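Long-range contacts in kinesin-like protein KAR3 (Saccharomyces cerevisiae, PDB 1F9V), which probably hydrolyses ATP to drive movement along microtubules, as a kinesin-family motor whose domain is held here with bound ADP: residues 42-47 against 324-329; 38-43 against 52-57. The protein carries 2 engineered substitutions. One frame throughout, in Å; residues are numbered along the deposited sequence.

Contacts 1 and 2 both start from strand 38-44, the middle strand of a small three-stranded antiparallel sheet, and their centres lie about 13 Å apart. Contact 2 pairs this strand with 51-56 to make a beta hairpin; contact 1 sets its C-terminal end against the first turn of helix 325-338. Val42 belongs to both, paired with His52 in the hairpin and packed on the helix. Leu329 joins them directly, its CD2 lying 3.9 Å from His52 CG and 4.1 Å from Phe54 CE2. On the helix side of contact 1, His324 and Glu327 touch Gln93, a residue of an ADP pocket. Toward the other end of the hairpin, the Phe56 side chain is about 11 Å from a bound ADP.

Contact 1 of 2, residues 42-47 against 324-329; sequences VTKIQN and HINETL
Lys44 reaches from the end of strand 42-44 to the start of helix 325-329, where its NZ donates a hydrogen bond of 2.8 Å to Asn326 OD1. The two side chains cross at about a right angle, and the ammonium nitrogen meets the amide oxygen at a C=O...N angle of 124°, tilted 22° from the carbonyl plane. A water accepts from both NZ and Asn326 ND2, so the amide is held by its oxygen directly and by its nitrogen through the water. Behind the charged tip, Lys44 CG is 3.9 Å from Ile325 CG1, and CD rests against Leu329 CD1. A lysine suits the border between core and solvent, being aliphatic along its length and charged at its end. An alanine here would probably leave Asn326 OD1 and the water without this donor and open a gap beside Ile325 CG1 and Leu329 CD1. Within the kinesin motor domain, this joins the small antiparallel sheet to helix 325-338. Deeper in, with CG1 anti to the backbone N (chi1 177°), Val42 directs that methyl at Ile325 CD1, tip to tip, and at Leu329 CD2, each at 3.6 Å. Beyond them, Leu329 packs on His52 and Phe54 of strand 51-56, while Thr43 bonds through its backbone to Leu25.

Contact 2 of 2, residues 38-43 against 52-57; sequences QSMEVT and HEFKFD
Met40 crosses both phenylalanines of strand 52-56 obliquely, meeting Phe54 with its CG and Phe56 with its sulfur. With chi1 at 67°, Met40 CG sits between its own backbone N and carbonyl carbon, where it meets Phe54 CB at 4.0 Å. SD approaches the Phe56 ring at its edge, 4.0 Å from CE2 and in the ring plane, a Met-aromatic contact. Val42 CG2 comes to the edge of the Phe54 ring, 4.2 Å from CE2. These apolar groups share one face of the hairpin, covered by helix 325-338, where Phe54 touches Ser336 and Phe56 touches Ala335; the unbranched, flexible methionine can follow the ring edges, and the flat phenylalanines fill the buried layer between sheet and helix. Paired backbone hydrogen bonds stitch the antiparallel strands at the hydrogen-bonded pairs Gln38-Phe56, Met40-Phe54 and Val42-His52. His52 also turns its ring edge to Val42 O, where ND1 adds a weak bond of 3.4 Å. The non-hydrogen-bonded pairs Ser39-Lys55 and Glu41-Glu53 put their side chains on the other face. Ser39 CB packs 3.6 Å from Lys55 CG, while its hydroxyl bonds to Asn29. Glu41 and Glu53 cross with their carboxylate planes 48° apart, OE2 of Glu41 being 3.7 Å from OE1 of Glu53. If both are charged they should repel, an effect that Lys55 NZ, in a long salt bridge of 4.0 Å to Glu53 OE2, may partly offset.

Contact 1 of 2, residues 42-47 against 324-329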
ATOM      1  N   VAL A  42      20.951  -9.596   0.790  1.00 10.95           N
ATOM      2  CA  VAL A  42      21.257  -8.969  -0.483  1.00 10.46           C
ATOM      3  C   VAL A  42      22.745  -8.674  -0.523  1.00 10.77           C
ATOM      4  O   VAL A  42      23.291  -8.074   0.401  1.00 10.51           O
ATOM      5  CB  VAL A  42      20.472  -7.637  -0.662  1.00 10.28           C
ATOM      6  CG1 VAL A  42      20.862  -6.966  -1.971  1.00 11.18           C
ATOM      7  CG2 VAL A  42      18.975  -7.909  -0.629  1.00  9.55           C
ATOM      8  N   THR A  43      23.396  -9.094  -1.600  1.00 11.50           N
ATOM      9  CA  THR A  43      24.827  -8.875  -1.755  1.00 11.91           C
ATOM     10  C   THR A  43      25.164  -8.343  -3.143  1.00 12.00           C
ATOM     11  O   THR A  43      24.615  -8.805  -4.142  1.00 12.70           O
ATOM     12  CB  THR A  43      25.610 -10.180  -1.551  1.00 12.79           C
ATOM     13  OG1 THR A  43      25.181 -10.816  -0.345  1.00 15.23           O
ATOM     14  CG2 THR A  43      27.097  -9.891  -1.464  1.00 12.90           C
ATOM     15  N   LYS A  44      26.062  -7.363  -3.198  1.00 11.92           N
ATOM     16  CA  LYS A  44      26.502  -6.794  -4.466  1.00 13.40           C
ATOM     17  C   LYS A  44      27.842  -7.456  -4.783  1.00 13.33           C
ATOM     18  O   LYS A  44      28.702  -7.568  -3.907  1.00 13.41           O
ATOM     19  CB  LYS A  44      26.670  -5.277  -4.349  1.00 12.92           C
ATOM     20  CG  LYS A  44      25.342  -4.519  -4.372  1.00 15.91           C
ATOM     21  CD  LYS A  44      25.544  -3.019  -4.181  1.00 18.83           C
ATOM     22  CE  LYS A  44      26.537  -2.455  -5.192  1.00 21.32           C
ATOM     23  NZ  LYS A  44      25.897  -1.576  -6.211  1.00 24.51           N
ATOM     24  N   ILE A  45      28.009  -7.893  -6.028  1.00 14.64           N
ATOM     25  CA  ILE A  45      29.226  -8.579  -6.456  1.00 17.28           C
ATOM     26  C   ILE A  45      30.519  -7.788  -6.241  1.00 19.38           C
ATOM     27  O   ILE A  45      31.572  -8.379  -6.003  1.00 19.65           O
ATOM     28  CB  ILE A  45      29.121  -9.010  -7.948  1.00 17.36           C
ATOM     29  CG1 ILE A  45      30.104 -10.146  -8.232  1.00 18.11           C
ATOM     30  CG2 ILE A  45      29.397  -7.834  -8.863  1.00 19.01           C
ATOM     31  CD1 ILE A  45      30.013 -10.694  -9.640  1.00 18.47           C
ATOM     32  N   GLN A  46      30.444  -6.462  -6.309  1.00 20.32           N
ATOM     33  CA  GLN A  46      31.623  -5.620  -6.124  1.00 22.93           C
ATOM     34  C   GLN A  46      32.255  -5.785  -4.744  1.00 22.33           C
ATOM     35  O   GLN A  46      33.422  -5.463  -4.549  1.00 22.46           O
ATOM     36  CB  GLN A  46      31.260  -4.149  -6.339  1.00 26.12           C
ATOM     37  CG  GLN A  46      30.506  -3.527  -5.175  1.00 32.38           C
ATOM     38  CD  GLN A  46      30.157  -2.070  -5.414  1.00 36.02           C
ATOM     39  OE1 GLN A  46      30.281  -1.233  -4.516  1.00 36.92           O
ATOM     40  NE2 GLN A  46      29.717  -1.759  -6.631  1.00 38.62           N
ATOM     41  N   ASN A  47      31.472  -6.270  -3.786  1.00 21.35           N
ATOM     42  CA  ASN A  47      31.951  -6.486  -2.428  1.00 20.95           C
ATOM     43  C   ASN A  47      31.068  -7.517  -1.738  1.00 19.65           C
ATOM     44  O   ASN A  47      30.201  -7.175  -0.929  1.00 16.21           O
ATOM     45  CB  ASN A  47      31.932  -5.180  -1.637  1.00 24.54           C
ATOM     46  CG  ASN A  47      32.508  -5.343  -0.247  1.00 28.70           C
ATOM     47  OD1 ASN A  47      33.343  -6.224  -0.006  1.00 30.70           O
ATOM     48  ND2 ASN A  47      32.067  -4.496   0.681  1.00 30.95           N
ATOM     49  N   HIS A 324      18.994  -2.962 -10.971  1.00 13.38           N
ATOM     50  CA  HIS A 324      18.173  -2.234 -10.005  1.00 13.99           C
ATOM     51  C   HIS A 324      18.602  -2.443  -8.561  1.00 13.59           C
ATOM     52  O   HIS A 324      17.924  -1.976  -7.642  1.00 12.98           O
ATOM     53  CB  HIS A 324      16.712  -2.675 -10.118  1.00 13.67           C
ATOM     54  CG  HIS A 324      16.167  -2.630 -11.510  1.00 14.04           C
ATOM     55  ND1 HIS A 324      15.688  -3.750 -12.155  1.00 15.46           N
ATOM     56  CD2 HIS A 324      15.985  -1.596 -12.363  1.00 14.55           C
ATOM     57  CE1 HIS A 324      15.232  -3.407 -13.347  1.00 14.65           C
ATOM     58  NE2 HIS A 324      15.401  -2.107 -13.498  1.00 14.26           N
ATOM     59  N   ILE A 325      19.716  -3.133  -8.350  1.00 11.79           N
ATOM     60  CA  ILE A 325      20.162  -3.434  -6.994  1.00 10.96           C
ATOM     61  C   ILE A 325      20.307  -2.256  -6.028  1.00 10.11           C
ATOM     62  O   ILE A 325      20.035  -2.383  -4.833  1.00 10.55           O
ATOM     63  CB  ILE A 325      21.483  -4.241  -7.022  1.00 11.61           C
ATOM     64  CG1 ILE A 325      21.672  -4.956  -5.689  1.00 12.21           C
ATOM     65  CG2 ILE A 325      22.648  -3.333  -7.354  1.00 12.13           C
ATOM     66  CD1 ILE A 325      20.604  -5.988  -5.407  1.00 14.36           C
ATOM     67  N   ASN A 326      20.726  -1.104  -6.529  1.00 11.34           N
ATOM     68  CA  ASN A 326      20.888   0.036  -5.642  1.00 12.62           C
ATOM     69  C   ASN A 326      19.540   0.560  -5.164  1.00 11.25           C
ATOM     70  O   ASN A 326      19.383   0.890  -3.987  1.00 12.35           O
ATOM     71  CB  ASN A 326      21.680   1.132  -6.345  1.00 13.96           C
ATOM     72  CG  ASN A 326      23.146   0.769  -6.493  1.00 16.99           C
ATOM     73  OD1 ASN A 326      23.708   0.058  -5.656  1.00 16.98           O
ATOM     74  ND2 ASN A 326      23.768   1.249  -7.562  1.00 21.01           N
ATOM     75  N   GLU A 327      18.566   0.617  -6.062  1.00 11.29           N
ATOM     76  CA  GLU A 327      17.241   1.094  -5.682  1.00 11.42           C
ATOM     77  C   GLU A 327      16.566   0.047  -4.814  1.00 11.01           C
ATOM     78  O   GLU A 327      15.776   0.374  -3.929  1.00 10.74           O
ATOM     79  CB  GLU A 327      16.391   1.373  -6.918  1.00 13.90           C
ATOM     80  CG  GLU A 327      16.622   2.741  -7.540  1.00 17.83           C
ATOM     81  CD  GLU A 327      16.429   3.897  -6.560  1.00 19.14           C
ATOM     82  OE1 GLU A 327      15.847   3.705  -5.465  1.00 18.59           O
ATOM     83  OE2 GLU A 327      16.864   5.013  -6.896  1.00 20.77           O
ATOM     84  N   THR A 328      16.874  -1.223  -5.074  1.00 10.86           N
ATOM     85  CA  THR A 328      16.304  -2.306  -4.290  1.00  9.68           C
ATOM     86  C   THR A 328      16.779  -2.161  -2.849  1.00  9.54           C
ATOM     87  O   THR A 328      15.997  -2.305  -1.910  1.00  9.27           O
ATOM     88  CB  THR A 328      16.731  -3.680  -4.835  1.00 10.87           C
ATOM     89  OG1 THR A 328      16.005  -3.955  -6.035  1.00 11.06           O
ATOM     90  CG2 THR A 328      16.440  -4.776  -3.817  1.00 11.46           C
ATOM     91  N   LEU A 329      18.063  -1.866  -2.668  1.00  9.01           N
ATOM     92  CA  LEU A 329      18.597  -1.691  -1.328  1.00  9.24           C
ATOM     93  C   LEU A 329      17.947  -0.470  -0.670  1.00  8.51           C
ATOM     94  O   LEU A 329      17.700  -0.462   0.537  1.00  9.21           O
ATOM     95  CB  LEU A 329      20.125  -1.552  -1.382  1.00 11.64           C
ATOM     96  CG  LEU A 329      20.830  -2.915  -1.526  1.00 11.32           C
ATOM     97  CD1 LEU A 329      22.312  -2.697  -1.790  1.00 14.38           C
ATOM     98  CD2 LEU A 329      20.626  -3.761  -0.273  1.00  9.98           C
TER
HETATM   99  O   HOH W   1      26.456  -0.172  -8.474  1.00 51.53           O

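Contact 2 of 2, residues 38-43 against 52-57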
ATOM      1  N   GLN A  38      10.315 -13.631   8.284  1.00  9.45           N
ATOM      2  CA  GLN A  38      11.040 -14.210   7.163  1.00  9.78           C
ATOM      3  C   GLN A  38      12.223 -13.300   6.868  1.00 10.76           C
ATOM      4  O   GLN A  38      12.094 -12.075   6.902  1.00 10.78           O
ATOM      5  CB  GLN A  38      10.136 -14.307   5.932  1.00  9.45           C
ATOM      6  CG  GLN A  38      10.707 -15.201   4.852  1.00  9.95           C
ATOM      7  CD  GLN A  38       9.680 -15.581   3.820  1.00 11.82           C
ATOM      8  OE1 GLN A  38       8.516 -15.188   3.914  1.00 12.19           O
ATOM      9  NE2 GLN A  38      10.100 -16.354   2.825  1.00 11.72           N
ATOM     10  N   SER A  39      13.376 -13.891   6.569  1.00 10.03           N
ATOM     11  CA  SER A  39      14.563 -13.096   6.303  1.00 10.53           C
ATOM     12  C   SER A  39      15.098 -13.239   4.888  1.00 10.01           C
ATOM     13  O   SER A  39      14.761 -14.176   4.163  1.00  9.75           O
ATOM     14  CB  SER A  39      15.668 -13.459   7.297  1.00 11.95           C
ATOM     15  OG  SER A  39      16.031 -14.817   7.146  1.00 16.01           O
ATOM     16  N   MET A  40      15.926 -12.274   4.502  1.00  9.77           N
ATOM     17  CA  MET A  40      16.545 -12.266   3.187  1.00  9.85           C
ATOM     18  C   MET A  40      17.907 -11.589   3.281  1.00 10.51           C
ATOM     19  O   MET A  40      18.178 -10.832   4.219  1.00  9.70           O
ATOM     20  CB  MET A  40      15.650 -11.529   2.180  1.00 10.67           C
ATOM     21  CG  MET A  40      15.497 -10.037   2.447  1.00 10.39           C
ATOM     22  SD  MET A  40      14.242  -9.265   1.396  1.00 11.61           S
ATOM     23  CE  MET A  40      15.111  -9.218  -0.178  1.00  9.75           C
ATOM     24  N   GLU A  41      18.764 -11.881   2.305  1.00 11.49           N
ATOM     25  CA  GLU A  41      20.106 -11.315   2.252  1.00 12.73           C
ATOM     26  C   GLU A  41      20.369 -10.787   0.858  1.00 11.56           C
ATOM     27  O   GLU A  41      20.048 -11.437  -0.132  1.00 12.45           O
ATOM     28  CB  GLU A  41      21.154 -12.373   2.599  1.00 15.53           C
ATOM     29  CG  GLU A  41      21.176 -12.754   4.063  1.00 21.99           C
ATOM     30  CD  GLU A  41      22.008 -13.993   4.326  1.00 28.72           C
ATOM     31  OE1 GLU A  41      22.758 -14.407   3.416  1.00 31.88           O
ATOM     32  OE2 GLU A  41      21.914 -14.556   5.439  1.00 33.18           O
ATOM     33  N   VAL A  42      20.951  -9.596   0.790  1.00 10.95           N
ATOM     34  CA  VAL A  42      21.257  -8.969  -0.483  1.00 10.46           C
ATOM     35  C   VAL A  42      22.745  -8.674  -0.523  1.00 10.77           C
ATOM     36  O   VAL A  42      23.291  -8.074   0.401  1.00 10.51           O
ATOM     37  CB  VAL A  42      20.472  -7.637  -0.662  1.00 10.28           C
ATOM     38  CG1 VAL A  42      20.862  -6.966  -1.971  1.00 11.18           C
ATOM     39  CG2 VAL A  42      18.975  -7.909  -0.629  1.00  9.55           C
ATOM     40  N   THR A  43      23.396  -9.094  -1.600  1.00 11.50           N
ATOM     41  CA  THR A  43      24.827  -8.875  -1.755  1.00 11.91           C
ATOM     42  C   THR A  43      25.164  -8.343  -3.143  1.00 12.00           C
ATOM     43  O   THR A  43      24.615  -8.805  -4.142  1.00 12.70           O
ATOM     44  CB  THR A  43      25.610 -10.180  -1.551  1.00 12.79           C
ATOM     45  OG1 THR A  43      25.181 -10.816  -0.345  1.00 15.23           O
ATOM     46  CG2 THR A  43      27.097  -9.891  -1.464  1.00 12.90           C
ATOM     47  N   HIS A  52      23.776  -7.560   3.226  1.00 13.97           N
ATOM     48  CA  HIS A  52      22.705  -6.799   3.863  1.00 14.57           C
ATOM     49  C   HIS A  52      21.558  -7.741   4.197  1.00 14.06           C
ATOM     50  O   HIS A  52      20.940  -8.315   3.299  1.00 13.73           O
ATOM     51  CB  HIS A  52      22.199  -5.701   2.924  1.00 14.67           C
ATOM     52  CG  HIS A  52      23.258  -4.740   2.489  1.00 16.53           C
ATOM     53  ND1 HIS A  52      24.058  -4.960   1.390  1.00 17.88           N
ATOM     54  CD2 HIS A  52      23.643  -3.548   3.002  1.00 17.34           C
ATOM     55  CE1 HIS A  52      24.891  -3.946   1.244  1.00 16.91           C
ATOM     56  NE2 HIS A  52      24.661  -3.077   2.209  1.00 20.47           N
ATOM     57  N   GLU A  53      21.276  -7.905   5.485  1.00 13.94           N
ATOM     58  CA  GLU A  53      20.191  -8.777   5.903  1.00 14.51           C
ATOM     59  C   GLU A  53      18.968  -7.957   6.291  1.00 14.51           C
ATOM     60  O   GLU A  53      19.091  -6.869   6.865  1.00 13.92           O
ATOM     61  CB  GLU A  53      20.601  -9.647   7.094  1.00 18.05           C
ATOM     62  CG  GLU A  53      19.438 -10.485   7.645  1.00 24.75           C
ATOM     63  CD  GLU A  53      19.888 -11.659   8.498  1.00 29.09           C
ATOM     64  OE1 GLU A  53      19.882 -12.801   7.985  1.00 32.38           O
ATOM     65  OE2 GLU A  53      20.243 -11.442   9.678  1.00 30.11           O
ATOM     66  N   PHE A  54      17.794  -8.493   5.975  1.00 12.46           N
ATOM     67  CA  PHE A  54      16.531  -7.840   6.291  1.00 11.27           C
ATOM     68  C   PHE A  54      15.525  -8.887   6.747  1.00 12.23           C
ATOM     69  O   PHE A  54      15.564 -10.038   6.302  1.00 13.17           O
ATOM     70  CB  PHE A  54      15.979  -7.114   5.062  1.00 10.69           C
ATOM     71  CG  PHE A  54      16.935  -6.128   4.455  1.00  9.27           C
ATOM     72  CD1 PHE A  54      17.052  -4.845   4.975  1.00 11.32           C
ATOM     73  CD2 PHE A  54      17.720  -6.479   3.365  1.00  9.82           C
ATOM     74  CE1 PHE A  54      17.941  -3.919   4.417  1.00 10.86           C
ATOM     75  CE2 PHE A  54      18.614  -5.566   2.795  1.00 10.45           C
ATOM     76  CZ  PHE A  54      18.725  -4.279   3.325  1.00 10.98           C
ATOM     77  N   LYS A  55      14.631  -8.486   7.645  1.00 11.34           N
ATOM     78  CA  LYS A  55      13.588  -9.372   8.150  1.00 10.72           C
ATOM     79  C   LYS A  55      12.259  -8.629   8.061  1.00 10.34           C
ATOM     80  O   LYS A  55      12.184  -7.440   8.403  1.00  9.84           O
ATOM     81  CB  LYS A  55      13.869  -9.768   9.602  1.00 10.90           C
ATOM     82  CG  LYS A  55      14.929 -10.853   9.732  1.00 14.03           C
ATOM     83  CD  LYS A  55      15.203 -11.223  11.174  1.00 14.64           C
ATOM     84  CE  LYS A  55      16.703 -11.283  11.424  1.00 20.29           C
ATOM     85  NZ  LYS A  55      17.148 -12.639  11.835  1.00 21.13           N
ATOM     86  N   PHE A  56      11.231  -9.331   7.589  1.00  8.05           N
ATOM     87  CA  PHE A  56       9.896  -8.765   7.433  1.00  7.58           C
ATOM     88  C   PHE A  56       8.863  -9.779   7.884  1.00  9.21           C
ATOM     89  O   PHE A  56       9.197 -10.917   8.205  1.00  9.54           O
ATOM     90  CB  PHE A  56       9.658  -8.378   5.968  1.00  7.95           C
ATOM     91  CG  PHE A  56      10.652  -7.371   5.447  1.00  7.77           C
ATOM     92  CD1 PHE A  56      10.705  -6.086   5.986  1.00  8.95           C
ATOM     93  CD2 PHE A  56      11.568  -7.718   4.455  1.00  8.66           C
ATOM     94  CE1 PHE A  56      11.655  -5.164   5.554  1.00  9.24           C
ATOM     95  CE2 PHE A  56      12.528  -6.799   4.010  1.00  9.04           C
ATOM     96  CZ  PHE A  56      12.572  -5.521   4.562  1.00  8.97           C
ATOM     97  N   ASP A  57       7.600  -9.373   7.923  1.00  9.23           N
ATOM     98  CA  ASP A  57       6.550 -10.283   8.350  1.00  9.42           C
ATOM     99  C   ASP A  57       6.366 -11.390   7.320  1.00  9.43           C
ATOM    100  O   ASP A  57       5.968 -12.507   7.652  1.00  9.70           O
ATOM    101  CB  ASP A  57       5.249  -9.503   8.563  1.00  8.56           C
ATOM    102  CG  ASP A  57       5.352  -8.537   9.731  1.00  8.75           C
ATOM    103  OD1 ASP A  57       5.313  -8.995  10.890  1.00 11.40           O
ATOM    104  OD2 ASP A  57       5.491  -7.324   9.494  1.00  9.14           O
TER